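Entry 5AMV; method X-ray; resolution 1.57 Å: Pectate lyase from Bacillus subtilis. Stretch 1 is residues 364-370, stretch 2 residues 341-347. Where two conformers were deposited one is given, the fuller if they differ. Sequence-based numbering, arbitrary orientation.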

ATOM      1  N   GLY A 364      13.304 -24.033   1.253  1.00 12.85           N
ATOM      2  CA  GLY A 364      14.691 -24.305   0.885  1.00 13.48           C
ATOM      3  C   GLY A 364      15.503 -23.054   0.570  1.00 14.42           C
ATOM      4  O   GLY A 364      16.416 -23.111  -0.238  1.00 15.11           O
ATOM      5  N   LEU A 365      15.146 -21.916   1.167  1.00 13.91           N
ATOM      6  CA  LEU A 365      15.850 -20.658   0.871  1.00 13.63           C
ATOM      7  C   LEU A 365      17.056 -20.541   1.796  1.00 14.12           C
ATOM      8  O   LEU A 365      17.159 -21.307   2.763  1.00 14.33           O
ATOM      9  CB  LEU A 365      14.913 -19.458   1.123  1.00 12.32           C
ATOM     10  CG  LEU A 365      13.710 -19.389   0.189  1.00 13.24           C
ATOM     11  CD1 LEU A 365      12.752 -18.310   0.673  1.00 14.26           C
ATOM     12  CD2 LEU A 365      14.129 -19.125  -1.270  1.00 16.45           C
ATOM     13  N   SER A 366      17.959 -19.601   1.491  1.00 15.10           N
ATOM     14  CA  SER A 366      19.025 -19.252   2.417  0.50 15.21           C
ATOM     15  C   SER A 366      18.439 -18.577   3.659  1.00 15.98           C
ATOM     16  O   SER A 366      17.497 -17.749   3.561  1.00 15.73           O
ATOM     17  CB  SER A 366      20.050 -18.329   1.750  0.50 15.12           C
ATOM     18  OG  SER A 366      20.894 -17.765   2.725  0.50 13.95           O
ATOM     19  N   SER A 367      18.993 -18.937   4.808  1.00 16.26           N
ATOM     20  CA  SER A 367      18.531 -18.440   6.087  1.00 18.43           C
ATOM     21  C   SER A 367      19.023 -17.036   6.411  1.00 18.52           C
ATOM     22  O   SER A 367      18.576 -16.446   7.385  1.00 19.72           O
ATOM     23  CB  SER A 367      18.953 -19.398   7.203  1.00 19.46           C
ATOM     24  OG  SER A 367      20.375 -19.408   7.344  1.00 21.10           O
ATOM     25  N   SER A 368      19.966 -16.520   5.623  1.00 18.56           N
ATOM     26  CA  SER A 368      20.548 -15.211   5.871  0.50 18.85           C
ATOM     27  C   SER A 368      20.209 -14.283   4.720  1.00 17.93           C
ATOM     28  O   SER A 368      20.167 -14.716   3.570  1.00 18.59           O
ATOM     29  CB  SER A 368      22.064 -15.352   5.964  0.50 18.78           C
ATOM     30  OG  SER A 368      22.565 -15.821   4.721  0.50 22.03           O
ATOM     31  N   VAL A 369      19.994 -13.006   5.028  1.00 16.80           N
ATOM     32  CA  VAL A 369      19.720 -12.019   3.983  1.00 14.75           C
ATOM     33  C   VAL A 369      20.807 -10.944   3.967  1.00 15.09           C
ATOM     34  O   VAL A 369      20.639  -9.903   3.346  1.00 13.52           O
ATOM     35  CB  VAL A 369      18.301 -11.368   4.164  1.00 14.23           C
ATOM     36  CG1 VAL A 369      17.198 -12.329   3.624  1.00 14.17           C
ATOM     37  CG2 VAL A 369      18.088 -10.967   5.625  1.00 13.61           C
ATOM     38  N   GLY A 370      21.922 -11.235   4.635  1.00 14.48           N
ATOM     39  CA  GLY A 370      23.128 -10.415   4.506  1.00 14.63           C
ATOM     40  C   GLY A 370      23.134  -9.142   5.330  1.00 14.84           C
ATOM     41  O   GLY A 370      24.055  -8.292   5.181  1.00 15.67           O
TER
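Stretch 2, residues 341-347: GGTALYD

Stretch 2 runs alongside stretch 1 in largely extended form, the two backbones joined by a single beta bridge at which the CA atoms of S366 and A344 lie 4.4 Å apart. Direction follows from the register: S366 is nearest A344 and S367 nearest Y346, so both chains advance the same way. Two nearly linear hydrogen bonds make the bridge, and both use the backbone of S366. S366 N donates to T343 O at 3.0 Å, and S366 O accepts from L345 N at 2.9 Å, satisfying both backbone polar groups of S366 and leaving A344 between the two bonds. A344 CA adds a CA-H...O contact to S366 O at 3.4 Å. L345 O also lies 3.1 Å from S366 O, but both are acceptors and no bond forms.

Beyond the bridge, water takes over: water 1 accepts from D347 N at 3.1 Å and donates weakly to S367 O at 3.3 Å. The same S367 O receives a CA-H...O contact from Y346 CA at 3.5 Å. Apolar side-chain contacts add to the backbone pairing. L365 CD1 meets L345 CB at 3.9 Å, and V369 packs with CG1 3.8 Å from A344 CB and CG2 4.1 Å from Y346 CB. The carboxylate oxygens of D347 are hydrogen-bonded elsewhere in the structure.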

ATOM      1  N   GLY A 341      14.931 -14.913  -8.730  1.00 19.04           N
ATOM      2  CA  GLY A 341      15.845 -13.956  -8.123  1.00 18.12           C
ATOM      3  C   GLY A 341      15.647 -13.936  -6.614  1.00 17.33           C
ATOM      4  O   GLY A 341      16.487 -13.443  -5.875  1.00 16.61           O
ATOM      5  N   GLY A 342      14.525 -14.487  -6.151  1.00 15.93           N
ATOM      6  CA  GLY A 342      14.302 -14.598  -4.703  1.00 15.36           C
ATOM      7  C   GLY A 342      14.997 -15.821  -4.122  1.00 15.68           C
ATOM      8  O   GLY A 342      14.643 -16.966  -4.431  1.00 17.39           O
ATOM      9  N   THR A 343      16.018 -15.593  -3.322  1.00 13.85           N
ATOM     10  CA  THR A 343      16.834 -16.709  -2.842  1.00 14.56           C
ATOM     11  C   THR A 343      16.983 -16.828  -1.321  1.00 13.62           C
ATOM     12  O   THR A 343      17.522 -17.820  -0.823  1.00 13.63           O
ATOM     13  CB  THR A 343      18.247 -16.639  -3.467  1.00 14.10           C
ATOM     14  OG1 THR A 343      18.971 -15.524  -2.912  1.00 14.49           O
ATOM     15  CG2 THR A 343      18.165 -16.506  -4.972  1.00 16.65           C
ATOM     16  N   ALA A 344      16.547 -15.816  -0.565  1.00 13.02           N
ATOM     17  CA  ALA A 344      16.898 -15.738   0.834  1.00 12.36           C
ATOM     18  C   ALA A 344      15.749 -15.123   1.648  1.00 12.07           C
ATOM     19  O   ALA A 344      15.053 -14.230   1.162  1.00 11.35           O
ATOM     20  CB  ALA A 344      18.147 -14.887   1.017  1.00 13.31           C
ATOM     21  N   LEU A 345      15.593 -15.622   2.865  1.00 11.18           N
ATOM     22  CA  LEU A 345      14.609 -15.094   3.816  1.00 10.73           C
ATOM     23  C   LEU A 345      15.110 -15.457   5.202  1.00 11.26           C
ATOM     24  O   LEU A 345      15.364 -16.649   5.497  1.00 11.22           O
ATOM     25  CB  LEU A 345      13.207 -15.664   3.570  1.00  9.14           C
ATOM     26  CG  LEU A 345      12.151 -15.473   4.676  1.00 10.47           C
ATOM     27  CD1 LEU A 345      11.759 -13.952   4.797  1.00  8.99           C
ATOM     28  CD2 LEU A 345      10.945 -16.328   4.375  1.00  9.14           C
ATOM     29  N   TYR A 346      15.286 -14.453   6.047  1.00 10.92           N
ATOM     30  CA  TYR A 346      15.476 -14.732   7.461  1.00 11.25           C
ATOM     31  C   TYR A 346      14.104 -14.717   8.114  1.00 11.78           C
ATOM     32  O   TYR A 346      13.410 -13.722   8.016  1.00 10.15           O
ATOM     33  CB  TYR A 346      16.353 -13.663   8.144  1.00 12.13           C
ATOM     34  CG  TYR A 346      16.598 -13.909   9.617  1.00 13.56           C
ATOM     35  CD1 TYR A 346      15.639 -13.596  10.584  1.00 12.15           C
ATOM     36  CD2 TYR A 346      17.785 -14.496  10.047  1.00 15.87           C
ATOM     37  CE1 TYR A 346      15.857 -13.871  11.925  1.00 15.47           C
ATOM     38  CE2 TYR A 346      18.022 -14.747  11.378  1.00 16.93           C
ATOM     39  CZ  TYR A 346      17.067 -14.441  12.315  1.00 17.16           C
ATOM     40  OH  TYR A 346      17.298 -14.727  13.637  1.00 20.77           O
ATOM     41  N   ASP A 347      13.723 -15.796   8.786  1.00 12.04           N
ATOM     42  CA  ASP A 347      12.555 -15.712   9.659  1.00 11.62           C
ATOM     43  C   ASP A 347      12.769 -16.508  10.936  1.00 12.20           C
ATOM     44  O   ASP A 347      13.286 -17.632  10.922  1.00 13.02           O
ATOM     45  CB  ASP A 347      11.195 -16.051   8.960  1.00 13.46           C
ATOM     46  CG  ASP A 347      10.983 -17.516   8.770  1.00 13.55           C
ATOM     47  OD1 ASP A 347      11.741 -18.107   7.980  1.00 14.67           O
ATOM     48  OD2 ASP A 347      10.059 -18.084   9.384  1.00 12.59           O
TER
HETATM   49  O   HOH W   1      16.040 -17.917   8.993  1.00 24.94           O